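Local coordinates for PTS-dependent dihydroxyacetone kinase operon regulatory protein (Escherichia coli, PDB 4LRZ) that serves as a transcriptional activator of the dhaKLM operon and represses its own expression, the present chain being its sensor portion, at residues D63-M68 and S86-P91; A74-D79 and Q95-L100; Q58-D63 and R183-L188; P91-Q96 and A164-Q169. All coordinates share one frame; numbering follows the deposited sequence. Where two conformers were deposited one is given.

Overall arrangement
All four contacts belong to the GAF domain and gather round its five-stranded antiparallel sheet. Interaction 3 is buried between two helices, 51-66 and 174-211, and pairs an apolar touch with a water bridge. Interaction 1 uses the same helix 51-66 but lies at the surface, where an indole covers the backbone at the end of strand 84-89. Interactions 2 and 4 share helix 91-99, which packs on the opposite side of the sheet; both are buried, the first purely apolar, the second a looser meeting of a threonine methyl with a proline and a carbonyl. Interactions 1 and 3 also reach the second subunit, whereas interactions 2 and 4 stay within one chain.

Interaction 1: D63-M68 and S86-P91; sequences DAWEYM and SRNGDP
The indole of Trp-65 lies flat over the backbone of Gly-89 and runs on to the peptide nitrogen of Asp-90. Gly-89 CA stands 3.7 Å from the centroid of the six-membered ring and 17° off the ring normal, a CH-pi contact over the face. Farther along the same face, Asp-90 N is 3.5 Å from Trp-65 CZ2, offset toward the rim. The ring reaches this position because CG is anti to the backbone N (chi1 176°), which carries it off the last turn of helix 51-66 and across to the end of strand 84-89. In the GAF fold this strand is an outermost one of the central antiparallel sheet, and the helix packs against that sheet's face; Trp-65 also touches Leu-75 on the neighbouring strand. Gly-89 has phi/psi of 119/-150°, where a beta carbon would collide with the carbonyl O of the preceding residue. Past it, Asp-90 leans in with CB, 3.8 Å from Trp-65 CH2, its carboxylate plane tilted 46° from the ring. The carboxylate itself is engaged elsewhere: Asp-90 is the N-cap of helix 91-99, and OD2 hydrogen-bonds to Thr-93 OG1. Replacing Trp-65 with an alanine would probably strip the cover from Gly-89 and the Asp-90 peptide, leaving the strand end without its main partner on the helix. On the other side of helix 51-66, Asp-63 forms a salt bridge through OD1 with Arg-183 of the second subunit.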
loop_
_atom_site.group_PDB
_atom_site.type_symbol
_atom_site.label_atom_id
_atom_site.label_comp_id
_atom_site.label_asym_id
_atom_site.label_seq_id
_atom_site.Cartn_x
_atom_site.Cartn_y
_atom_site.Cartn_z
ATOM N N ASP F 63 2.905 -15.767 -9.864
ATOM C CA ASP F 63 1.455 -15.802 -9.879
ATOM C C ASP F 63 0.874 -15.504 -11.272
ATOM O O ASP F 63 -0.109 -16.126 -11.674
ATOM C CB ASP F 63 0.878 -14.844 -8.829
ATOM C CG ASP F 63 1.176 -15.297 -7.363
ATOM O OD1 ASP F 63 0.640 -14.669 -6.423
ATOM O OD2 ASP F 63 1.935 -16.278 -7.124
ATOM N N ALA F 64 1.464 -14.567 -12.016
ATOM C CA ALA F 64 0.877 -14.206 -13.310
ATOM C C ALA F 64 1.024 -15.423 -14.187
ATOM O O ALA F 64 0.103 -15.773 -14.905
ATOM C CB ALA F 64 1.557 -12.988 -13.958
ATOM N N TRP F 65 2.173 -16.079 -14.080
ATOM C CA TRP F 65 2.467 -17.268 -14.891
ATOM C C TRP F 65 1.488 -18.416 -14.590
ATOM O O TRP F 65 0.879 -18.985 -15.499
ATOM C CB TRP F 65 3.929 -17.714 -14.693
ATOM C CG TRP F 65 4.258 -18.958 -15.417
ATOM C CD1 TRP F 65 4.791 -20.092 -14.890
ATOM C CD2 TRP F 65 4.037 -19.216 -16.811
ATOM N NE1 TRP F 65 4.921 -21.044 -15.872
ATOM C CE2 TRP F 65 4.475 -20.528 -17.063
ATOM C CE3 TRP F 65 3.516 -18.457 -17.869
ATOM C CZ2 TRP F 65 4.396 -21.122 -18.340
ATOM C CZ3 TRP F 65 3.427 -19.043 -19.126
ATOM C CH2 TRP F 65 3.864 -20.372 -19.349
ATOM N N GLU F 66 1.359 -18.748 -13.313
ATOM C CA GLU F 66 0.465 -19.801 -12.846
ATOM C C GLU F 66 -0.938 -19.745 -13.477
ATOM O O GLU F 66 -1.416 -20.758 -13.920
ATOM C CB GLU F 66 0.335 -19.754 -11.316
ATOM C CG GLU F 66 -0.460 -20.959 -10.768
ATOM C CD GLU F 66 -0.952 -20.799 -9.328
ATOM O OE1 GLU F 66 -1.828 -21.615 -8.917
ATOM O OE2 GLU F 66 -0.463 -19.884 -8.609
ATOM N N TYR F 67 -1.573 -18.569 -13.509
ATOM C CA TYR F 67 -2.925 -18.428 -14.073
ATOM C C TYR F 67 -2.991 -18.254 -15.592
ATOM O O TYR F 67 -4.083 -18.162 -16.156
ATOM C CB TYR F 67 -3.715 -17.328 -13.365
ATOM C CG TYR F 67 -3.993 -17.711 -11.963
ATOM C CD1 TYR F 67 -5.128 -18.453 -11.630
ATOM C CD2 TYR F 67 -3.075 -17.410 -10.967
ATOM C CE1 TYR F 67 -5.352 -18.841 -10.342
ATOM C CE2 TYR F 67 -3.296 -17.779 -9.682
ATOM C CZ TYR F 67 -4.429 -18.493 -9.370
ATOM O OH TYR F 67 -4.594 -18.849 -8.066
ATOM N N MET F 68 -1.819 -18.275 -16.223
ATOM C CA MET F 68 -1.658 -18.153 -17.652
ATOM C C MET F 68 -1.172 -19.426 -18.361
ATOM O O MET F 68 -1.475 -19.628 -19.551
ATOM C CB MET F 68 -0.633 -17.052 -17.927
ATOM C CG MET F 68 -0.835 -16.358 -19.230
ATOM S SD MET F 68 0.251 -14.963 -19.275
ATOM C CE MET F 68 -0.879 -13.831 -19.988
ATOM N N SER F 86 15.475 -11.055 -13.363
ATOM C CA SER F 86 14.835 -12.373 -13.240
ATOM C C SER F 86 13.947 -12.676 -14.440
ATOM O O SER F 86 13.373 -11.764 -15.056
ATOM C CB SER F 86 13.974 -12.385 -11.989
ATOM O OG SER F 86 13.843 -13.704 -11.464
ATOM N N ARG F 87 13.834 -13.960 -14.765
ATOM C CA ARG F 87 12.986 -14.433 -15.848
ATOM C C ARG F 87 12.139 -15.630 -15.394
ATOM O O ARG F 87 12.612 -16.468 -14.640
ATOM C CB ARG F 87 13.872 -14.886 -17.020
ATOM C CG ARG F 87 14.822 -13.812 -17.530
ATOM C CD ARG F 87 16.249 -14.325 -17.674
ATOM N NE ARG F 87 16.291 -15.492 -18.515
ATOM C CZ ARG F 87 16.454 -16.731 -18.068
ATOM N NH1 ARG F 87 16.635 -16.975 -16.756
ATOM N NH2 ARG F 87 16.461 -17.717 -18.944
ATOM N N ASN F 88 10.915 -15.749 -15.872
ATOM C CA ASN F 88 10.165 -16.976 -15.630
ATOM C C ASN F 88 9.145 -17.115 -16.725
ATOM O O ASN F 88 9.118 -16.259 -17.622
ATOM C CB ASN F 88 9.537 -17.032 -14.218
ATOM C CG ASN F 88 8.426 -16.056 -14.054
ATOM O OD1 ASN F 88 7.327 -16.396 -13.608
ATOM N ND2 ASN F 88 8.681 -14.837 -14.430
ATOM N N GLY F 89 8.347 -18.191 -16.695
ATOM C CA GLY F 89 7.421 -18.469 -17.791
ATOM C C GLY F 89 7.718 -19.808 -18.464
ATOM O O GLY F 89 8.204 -20.745 -17.836
ATOM N N ASP F 90 7.419 -19.905 -19.745
ATOM C CA ASP F 90 7.528 -21.173 -20.428
ATOM C C ASP F 90 8.981 -21.545 -20.745
ATOM O O ASP F 90 9.690 -20.780 -21.407
ATOM C CB ASP F 90 6.695 -21.140 -21.706
ATOM C CG ASP F 90 6.977 -22.311 -22.601
ATOM O OD1 ASP F 90 6.646 -23.444 -22.224
ATOM O OD2 ASP F 90 7.523 -22.104 -23.694
ATOM N N PRO F 91 9.418 -22.717 -20.273
ATOM C CA PRO F 91 10.790 -23.254 -20.468
ATOM C C PRO F 91 11.348 -23.091 -21.906
ATOM O O PRO F 91 12.449 -22.490 -22.118
ATOM C CB PRO F 91 10.658 -24.733 -20.067
ATOM C CG PRO F 91 9.461 -24.781 -19.097
ATOM C CD PRO F 91 8.555 -23.612 -19.455
#

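Interaction 2: A74-D79 and Q95-L100; sequences ALFILD and QQLSAL
This is a buried apolar contact between strand 74-79, an inner strand of the GAF sheet, and helix 91-99, which lies across one face of that sheet. A single branch from the helix makes it: Leu-97 CD1 meets Ala-74 CB at 3.6 Å and Phe-76 CZ at 3.9 Å. The methyl thus fits beside two alternate residues that point off the same face of the strand, with Leu-75 between them. Leu-97 sends CG anti to its own carbonyl carbon (chi1 -70°), and from there CD1 is the branch that leads toward the sheet. The phenyl of Phe-76 offers its far end, CZ, and the two side chains approach at a slant, with the methyl neither squarely over the ring nor in its plane. The nearest CA atoms, those of Ala-74 and Leu-97, are 8.5 Å apart, a spacing that the small alanine leaves for the leucine to bridge.

The alternation of the strand explains the rest. Leu-75 and Ile-77 point to the other side, where they pack on Leu-61 of helix 51-66, so the strand is sandwiched between helices. Leu-97 also touches Ala-164 on the adjacent strand 157-166, and Phe-102 in a loop. With only carbon atoms meeting here, the helix is held to the sheet by close fit and by exclusion of water, and nothing directional fixes its rotation at this point.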
loop_
_atom_site.group_PDB
_atom_site.type_symbol
_atom_site.label_atom_id
_atom_site.label_comp_id
_atom_site.label_asym_id
_atom_site.label_seq_id
_atom_site.Cartn_x
_atom_site.Cartn_y
_atom_site.Cartn_z
ATOM N N ALA F 74 7.267 -15.435 -21.879
ATOM C CA ALA F 74 8.246 -15.282 -20.829
ATOM C C ALA F 74 7.947 -13.970 -20.167
ATOM O O ALA F 74 7.495 -13.005 -20.811
ATOM C CB ALA F 74 9.633 -15.252 -21.434
ATOM N N LEU F 75 8.259 -13.907 -18.890
ATOM C CA LEU F 75 8.083 -12.681 -18.133
ATOM C C LEU F 75 9.470 -12.295 -17.580
ATOM O O LEU F 75 10.242 -13.183 -17.153
ATOM C CB LEU F 75 7.070 -12.926 -17.017
ATOM C CG LEU F 75 5.627 -13.282 -17.446
ATOM C CD1 LEU F 75 4.851 -14.073 -16.362
ATOM C CD2 LEU F 75 4.854 -12.033 -17.800
ATOM N N PHE F 76 9.771 -10.991 -17.590
ATOM C CA PHE F 76 11.045 -10.462 -17.152
ATOM C C PHE F 76 10.842 -9.370 -16.098
ATOM O O PHE F 76 9.945 -8.556 -16.224
ATOM C CB PHE F 76 11.748 -9.748 -18.339
ATOM C CG PHE F 76 12.285 -10.659 -19.454
ATOM C CD1 PHE F 76 12.414 -12.030 -19.306
ATOM C CD2 PHE F 76 12.774 -10.063 -20.646
ATOM C CE1 PHE F 76 12.963 -12.815 -20.343
ATOM C CE2 PHE F 76 13.352 -10.825 -21.684
ATOM C CZ PHE F 76 13.440 -12.216 -21.522
ATOM N N ILE F 77 11.711 -9.315 -15.096
ATOM C CA ILE F 77 11.886 -8.081 -14.324
ATOM C C ILE F 77 13.227 -7.429 -14.741
ATOM O O ILE F 77 14.224 -8.113 -14.793
ATOM C CB ILE F 77 11.994 -8.328 -12.806
ATOM C CG1 ILE F 77 11.385 -9.650 -12.440
ATOM C CG2 ILE F 77 11.378 -7.129 -12.030
ATOM C CD1 ILE F 77 10.572 -9.621 -11.034
ATOM N N LEU F 78 13.241 -6.129 -15.040
ATOM C CA LEU F 78 14.482 -5.432 -15.340
ATOM C C LEU F 78 14.672 -4.300 -14.325
ATOM O O LEU F 78 13.664 -3.713 -13.863
ATOM C CB LEU F 78 14.505 -4.878 -16.770
ATOM C CG LEU F 78 14.260 -5.852 -17.952
ATOM C CD1 LEU F 78 12.770 -5.904 -18.296
ATOM C CD2 LEU F 78 15.008 -5.415 -19.176
ATOM N N ASP F 79 15.939 -3.957 -14.019
ATOM C CA ASP F 79 16.210 -2.820 -13.120
ATOM C C ASP F 79 16.079 -1.494 -13.865
ATOM O O ASP F 79 15.753 -1.511 -15.051
ATOM C CB ASP F 79 17.538 -2.965 -12.372
ATOM C CG ASP F 79 18.723 -2.616 -13.214
ATOM O OD1 ASP F 79 18.595 -2.320 -14.422
ATOM O OD2 ASP F 79 19.833 -2.567 -12.646
ATOM N N GLN F 95 14.235 -20.726 -23.255
ATOM C CA GLN F 95 15.428 -21.156 -23.970
ATOM C C GLN F 95 15.626 -20.405 -25.291
ATOM O O GLN F 95 16.758 -20.056 -25.600
ATOM C CB GLN F 95 15.599 -22.699 -24.101
ATOM C CG GLN F 95 14.836 -23.405 -25.235
ATOM C CD GLN F 95 15.470 -23.322 -26.652
ATOM O OE1 GLN F 95 16.640 -22.937 -26.822
ATOM N NE2 GLN F 95 14.678 -23.708 -27.677
ATOM N N GLN F 96 14.556 -20.132 -26.043
ATOM C CA GLN F 96 14.678 -19.341 -27.281
ATOM C C GLN F 96 15.208 -17.902 -27.045
ATOM O O GLN F 96 16.075 -17.412 -27.779
ATOM C CB GLN F 96 13.367 -19.305 -28.054
ATOM C CG GLN F 96 12.863 -20.689 -28.450
ATOM C CD GLN F 96 11.444 -20.697 -29.031
ATOM O OE1 GLN F 96 10.748 -19.678 -29.051
ATOM N NE2 GLN F 96 11.015 -21.863 -29.521
ATOM N N LEU F 97 14.716 -17.235 -26.009
ATOM C CA LEU F 97 15.169 -15.889 -25.687
ATOM C C LEU F 97 16.610 -15.912 -25.194
ATOM O O LEU F 97 17.401 -15.014 -25.485
ATOM C CB LEU F 97 14.245 -15.246 -24.651
ATOM C CG LEU F 97 12.897 -14.926 -25.266
ATOM C CD1 LEU F 97 11.850 -14.684 -24.155
ATOM C CD2 LEU F 97 13.067 -13.744 -26.223
ATOM N N SER F 98 16.948 -16.982 -24.485
ATOM C CA SER F 98 18.298 -17.238 -24.017
ATOM C C SER F 98 19.255 -17.461 -25.229
ATOM O O SER F 98 20.331 -16.902 -25.269
ATOM C CB SER F 98 18.271 -18.408 -23.031
ATOM O OG SER F 98 19.570 -18.805 -22.641
ATOM N N ALA F 99 18.826 -18.209 -26.236
ATOM C CA ALA F 99 19.598 -18.351 -27.478
ATOM C C ALA F 99 19.900 -17.002 -28.164
ATOM O O ALA F 99 20.952 -16.835 -28.766
ATOM C CB ALA F 99 18.905 -19.336 -28.474
ATOM N N LEU F 100 18.989 -16.046 -28.064
ATOM C CA LEU F 100 19.216 -14.722 -28.627
ATOM C C LEU F 100 20.065 -13.824 -27.750
ATOM O O LEU F 100 20.314 -12.674 -28.138
ATOM C CB LEU F 100 17.887 -14.008 -28.906
ATOM C CG LEU F 100 16.945 -14.717 -29.874
ATOM C CD1 LEU F 100 15.694 -13.888 -30.076
ATOM C CD2 LEU F 100 17.657 -14.991 -31.216
#

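Interaction 3: Q58-D63 and R183-L188; sequences QAALED and REVGNL
Within 58-63 and 183-188, on helices 51-66 and 174-211, the nearest CA atoms are those of Ala-60 and Val-185, 7.5 Å apart. Each backbone keeps its own helical bonds, for example Glu-62 N to Gln-58 O and Leu-188 N to Glu-184 O, and the small alanine permits the short spacing. Ala-60 CB meets Val-185 CG2 at 4.1 Å. Val-185 holds CG1 anti to its backbone N (chi1 -174°), and it is the other branch, CG2, that faces the alanine. Beside this apolar touch, Glu-184 arrives with its carboxylate: OE2 is 4.5 Å from Ala-60 CB, and a water joins it to the opposite helix. That water donates to Glu-184 OE2 at 2.9 Å and, weakly, to the carbonyl O of Ala-60 at 3.5 Å, so the buried carboxylate reaches a backbone carbonyl that it could not bond directly.

Across the subunit boundary, Glu-184 packs on Arg-183 of the second subunit. Helices 51-66 and 174-211 pack side by side in the GAF domain, and their meeting with the same helices of the second copy is consistent with the helical dimer interface known from GAF sensor proteins, here with helix 174-211 running on toward the PAS domain.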
loop_
_atom_site.group_PDB
_atom_site.type_symbol
_atom_site.label_atom_id
_atom_site.label_comp_id
_atom_site.label_asym_id
_atom_site.label_seq_id
_atom_site.Cartn_x
_atom_site.Cartn_y
_atom_site.Cartn_z
ATOM N N GLN F 58 9.051 -10.948 -8.169
ATOM C CA GLN F 58 9.176 -12.385 -8.500
ATOM C C GLN F 58 7.919 -13.171 -8.031
ATOM O O GLN F 58 7.442 -14.069 -8.736
ATOM C CB GLN F 58 10.458 -12.985 -7.885
ATOM C CG GLN F 58 11.776 -12.609 -8.614
ATOM C CD GLN F 58 13.071 -13.095 -7.899
ATOM O OE1 GLN F 58 14.027 -13.488 -8.564
ATOM N NE2 GLN F 58 13.101 -13.054 -6.569
ATOM N N ALA F 59 7.386 -12.813 -6.853
ATOM C CA ALA F 59 6.144 -13.429 -6.348
ATOM C C ALA F 59 4.968 -13.141 -7.293
ATOM O O ALA F 59 4.179 -14.054 -7.637
ATOM C CB ALA F 59 5.829 -12.951 -4.911
ATOM N N ALA F 60 4.882 -11.874 -7.715
ATOM C CA ALA F 60 3.830 -11.373 -8.584
ATOM C C ALA F 60 3.862 -12.038 -9.976
ATOM O O ALA F 60 2.808 -12.360 -10.595
ATOM C CB ALA F 60 3.986 -9.869 -8.720
ATOM N N LEU F 61 5.086 -12.242 -10.449
ATOM C CA LEU F 61 5.342 -12.855 -11.738
ATOM C C LEU F 61 5.094 -14.351 -11.744
ATOM O O LEU F 61 4.543 -14.867 -12.714
ATOM C CB LEU F 61 6.760 -12.508 -12.235
ATOM C CG LEU F 61 6.772 -11.454 -13.338
ATOM C CD1 LEU F 61 5.889 -10.300 -13.058
ATOM C CD2 LEU F 61 8.208 -10.930 -13.703
ATOM N N GLU F 62 5.576 -15.059 -10.736
ATOM C CA GLU F 62 5.141 -16.455 -10.503
ATOM C C GLU F 62 3.632 -16.635 -10.559
ATOM O O GLU F 62 3.158 -17.550 -11.229
ATOM C CB GLU F 62 5.656 -17.031 -9.163
ATOM C CG GLU F 62 7.179 -17.189 -9.238
ATOM C CD GLU F 62 7.855 -17.177 -7.885
ATOM O OE1 GLU F 62 9.125 -17.107 -7.860
ATOM O OE2 GLU F 62 7.119 -17.259 -6.859
ATOM N N ASP F 63 2.905 -15.767 -9.864
ATOM C CA ASP F 63 1.455 -15.802 -9.879
ATOM C C ASP F 63 0.874 -15.504 -11.272
ATOM O O ASP F 63 -0.109 -16.126 -11.674
ATOM C CB ASP F 63 0.878 -14.844 -8.829
ATOM C CG ASP F 63 1.176 -15.297 -7.363
ATOM O OD1 ASP F 63 0.640 -14.669 -6.423
ATOM O OD2 ASP F 63 1.935 -16.278 -7.124
ATOM N N ARG F 183 2.142 -1.651 -11.603
ATOM C CA ARG F 183 1.486 -0.860 -10.550
ATOM C C ARG F 183 1.301 -1.538 -9.194
ATOM O O ARG F 183 1.385 -0.884 -8.141
ATOM C CB ARG F 183 0.225 -0.205 -11.052
ATOM C CG ARG F 183 0.579 1.249 -11.412
ATOM C CD ARG F 183 0.117 1.678 -12.798
ATOM N NE ARG F 183 -1.336 1.821 -12.855
ATOM C CZ ARG F 183 -1.984 2.648 -13.682
ATOM N NH1 ARG F 183 -1.322 3.438 -14.542
ATOM N NH2 ARG F 183 -3.302 2.673 -13.648
ATOM N N GLU F 184 1.105 -2.852 -9.214
ATOM C CA GLU F 184 0.967 -3.615 -7.996
ATOM C C GLU F 184 2.293 -3.658 -7.245
ATOM O O GLU F 184 2.314 -3.371 -6.065
ATOM C CB GLU F 184 0.436 -5.020 -8.313
ATOM C CG GLU F 184 0.908 -6.114 -7.361
ATOM C CD GLU F 184 0.131 -7.442 -7.513
ATOM O OE1 GLU F 184 -0.286 -7.961 -6.450
ATOM O OE2 GLU F 184 -0.048 -7.971 -8.655
ATOM N N VAL F 185 3.392 -3.993 -7.923
ATOM C CA VAL F 185 4.719 -4.014 -7.295
ATOM C C VAL F 185 5.098 -2.580 -6.751
ATOM O O VAL F 185 5.478 -2.404 -5.583
ATOM C CB VAL F 185 5.779 -4.585 -8.270
ATOM C CG1 VAL F 185 7.107 -4.742 -7.585
ATOM C CG2 VAL F 185 5.329 -5.947 -8.840
ATOM N N GLY F 186 4.923 -1.559 -7.577
ATOM C CA GLY F 186 4.987 -0.174 -7.112
ATOM C C GLY F 186 4.235 0.083 -5.821
ATOM O O GLY F 186 4.813 0.552 -4.802
ATOM N N ASN F 187 2.971 -0.260 -5.778
ATOM C CA ASN F 187 2.222 0.083 -4.597
ATOM C C ASN F 187 2.682 -0.708 -3.379
ATOM O O ASN F 187 2.581 -0.222 -2.252
ATOM C CB ASN F 187 0.727 -0.020 -4.850
ATOM C CG ASN F 187 0.243 1.043 -5.813
ATOM O OD1 ASN F 187 0.807 2.140 -5.879
ATOM N ND2 ASN F 187 -0.765 0.719 -6.586
ATOM N N LEU F 188 3.211 -1.899 -3.623
ATOM C CA LEU F 188 3.696 -2.689 -2.541
ATOM C C LEU F 188 4.963 -2.066 -1.961
ATOM O O LEU F 188 5.199 -2.187 -0.775
ATOM C CB LEU F 188 3.954 -4.086 -3.000
ATOM C CG LEU F 188 3.006 -5.254 -2.715
ATOM C CD1 LEU F 188 1.834 -5.012 -1.811
ATOM C CD2 LEU F 188 2.659 -5.978 -4.016
HETATM O O HOH W 1 -0.102 -10.563 -10.018
#

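Interaction 4: P91-Q96 and A164-Q169; sequences PQTLQQ and ACPVEQ
Thr-93 points its methyl at the end of strand 157-166, where helix 91-99 of the GAF domain rests on the central antiparallel sheet. The contact is light, with 89 Å² buried over both sides, and the closest CA atoms, Thr-93 and Cys-165, are 7.5 Å apart.

The apolar approaches are loose. CG2 of Thr-93 stands 4.5 Å from Pro-166 CD, so a methyl faces the ring of the proline at the carbon next to its nitrogen. Trp-143, on the neighbouring strand 143-151, adds to this patch by packing on Thr-93, Gln-96 and Pro-166, so that helix and strand end meet around one large indole.

Hydrogen bonds here run within each element. On the helix, Gln-96 N bonds to Gln-92 O at 2.9 Å, keeping Thr-93 within a regular turn. On the other side, Ala-164 pairs through its backbone with Ala-74 and Cys-165 with Ala-144, which fixes this strand between two neighbours, and after it Gln-169 N returns to Pro-166 O at 3.0 Å to close a short turn.

The hydroxyl of Thr-93 is used on the helix itself: OG1 bonds to OD2 of the N-cap residue Asp-90. With OG1 anti to the carbonyl carbon (chi1 -55°), the methyl takes the place anti to the backbone N, and from there CG2 of Thr-93 comes within 4.4 Å of the carbonyl O of Ala-164.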
loop_
_atom_site.group_PDB
_atom_site.type_symbol
_atom_site.label_atom_id
_atom_site.label_comp_id
_atom_site.label_asym_id
_atom_site.label_seq_id
_atom_site.Cartn_x
_atom_site.Cartn_y
_atom_site.Cartn_z
ATOM N N PRO F 91 9.418 -22.717 -20.273
ATOM C CA PRO F 91 10.790 -23.254 -20.468
ATOM C C PRO F 91 11.348 -23.091 -21.906
ATOM O O PRO F 91 12.449 -22.490 -22.118
ATOM C CB PRO F 91 10.658 -24.733 -20.067
ATOM C CG PRO F 91 9.461 -24.781 -19.097
ATOM C CD PRO F 91 8.555 -23.612 -19.455
ATOM N N GLN F 92 10.586 -23.562 -22.885
ATOM C CA GLN F 92 10.957 -23.420 -24.295
ATOM C C GLN F 92 11.149 -21.949 -24.739
ATOM O O GLN F 92 12.101 -21.610 -25.466
ATOM C CB GLN F 92 9.924 -24.114 -25.181
ATOM C CG GLN F 92 10.207 -24.022 -26.716
ATOM C CD GLN F 92 9.013 -24.503 -27.569
ATOM O OE1 GLN F 92 9.009 -25.628 -28.074
ATOM N NE2 GLN F 92 7.991 -23.656 -27.701
ATOM N N THR F 93 10.247 -21.079 -24.305
ATOM C CA THR F 93 10.308 -19.698 -24.728
ATOM C C THR F 93 11.560 -19.080 -24.090
ATOM O O THR F 93 12.329 -18.412 -24.757
ATOM C CB THR F 93 8.979 -18.978 -24.440
ATOM O OG1 THR F 93 7.915 -19.720 -25.051
ATOM C CG2 THR F 93 8.950 -17.596 -24.993
ATOM N N LEU F 94 11.793 -19.384 -22.826
ATOM C CA LEU F 94 12.988 -18.965 -22.112
ATOM C C LEU F 94 14.249 -19.492 -22.749
ATOM O O LEU F 94 15.243 -18.759 -22.794
ATOM C CB LEU F 94 12.963 -19.393 -20.657
ATOM C CG LEU F 94 11.941 -18.597 -19.847
ATOM C CD1 LEU F 94 11.671 -19.217 -18.447
ATOM C CD2 LEU F 94 12.391 -17.135 -19.781
ATOM N N GLN F 95 14.235 -20.726 -23.255
ATOM C CA GLN F 95 15.428 -21.156 -23.970
ATOM C C GLN F 95 15.626 -20.405 -25.291
ATOM O O GLN F 95 16.758 -20.056 -25.600
ATOM C CB GLN F 95 15.599 -22.699 -24.101
ATOM C CG GLN F 95 14.836 -23.405 -25.235
ATOM C CD GLN F 95 15.470 -23.322 -26.652
ATOM O OE1 GLN F 95 16.640 -22.937 -26.822
ATOM N NE2 GLN F 95 14.678 -23.708 -27.677
ATOM N N GLN F 96 14.556 -20.132 -26.043
ATOM C CA GLN F 96 14.678 -19.341 -27.281
ATOM C C GLN F 96 15.208 -17.902 -27.045
ATOM O O GLN F 96 16.075 -17.412 -27.779
ATOM C CB GLN F 96 13.367 -19.305 -28.054
ATOM C CG GLN F 96 12.863 -20.689 -28.450
ATOM C CD GLN F 96 11.444 -20.697 -29.031
ATOM O OE1 GLN F 96 10.748 -19.678 -29.051
ATOM N NE2 GLN F 96 11.015 -21.863 -29.521
ATOM N N ALA F 164 7.357 -11.285 -23.005
ATOM C CA ALA F 164 7.884 -11.594 -24.335
ATOM C C ALA F 164 7.144 -12.807 -24.883
ATOM O O ALA F 164 6.925 -13.772 -24.147
ATOM C CB ALA F 164 9.369 -11.895 -24.257
ATOM N N CYS F 165 6.773 -12.767 -26.164
ATOM C CA CYS F 165 6.125 -13.894 -26.831
ATOM C C CYS F 165 6.292 -13.862 -28.335
ATOM O O CYS F 165 6.424 -12.780 -28.902
ATOM C CB CYS F 165 4.624 -13.979 -26.480
ATOM S SG CYS F 165 3.515 -12.747 -27.203
ATOM N N PRO F 166 6.255 -15.049 -28.996
ATOM C CA PRO F 166 6.248 -15.054 -30.471
ATOM C C PRO F 166 5.171 -14.112 -30.985
ATOM O O PRO F 166 4.072 -14.051 -30.421
ATOM C CB PRO F 166 5.956 -16.512 -30.834
ATOM C CG PRO F 166 6.440 -17.308 -29.686
ATOM C CD PRO F 166 6.341 -16.416 -28.444
ATOM N N VAL F 167 5.512 -13.336 -32.001
ATOM C CA VAL F 167 4.641 -12.276 -32.482
ATOM C C VAL F 167 3.224 -12.781 -32.859
ATOM O O VAL F 167 2.234 -12.115 -32.550
ATOM C CB VAL F 167 5.333 -11.459 -33.637
ATOM C CG1 VAL F 167 5.270 -12.188 -34.941
ATOM C CG2 VAL F 167 4.718 -10.088 -33.763
ATOM N N GLU F 168 3.127 -13.955 -33.489
ATOM C CA GLU F 168 1.820 -14.513 -33.882
ATOM C C GLU F 168 0.887 -14.858 -32.698
ATOM O O GLU F 168 -0.320 -14.968 -32.878
ATOM C CB GLU F 168 1.973 -15.727 -34.840
ATOM C CG GLU F 168 2.373 -17.097 -34.164
ATOM C CD GLU F 168 3.920 -17.339 -34.010
ATOM O OE1 GLU F 168 4.760 -16.439 -34.351
ATOM O OE2 GLU F 168 4.277 -18.460 -33.537
ATOM N N GLN F 169 1.439 -15.009 -31.496
ATOM C CA GLN F 169 0.627 -15.374 -30.334
ATOM C C GLN F 169 0.309 -14.242 -29.357
ATOM O O GLN F 169 -0.181 -14.492 -28.261
ATOM C CB GLN F 169 1.311 -16.481 -29.565
ATOM C CG GLN F 169 1.468 -17.752 -30.333
ATOM C CD GLN F 169 2.297 -18.723 -29.564
ATOM O OE1 GLN F 169 2.022 -19.005 -28.385
ATOM N NE2 GLN F 169 3.341 -19.234 -30.202
#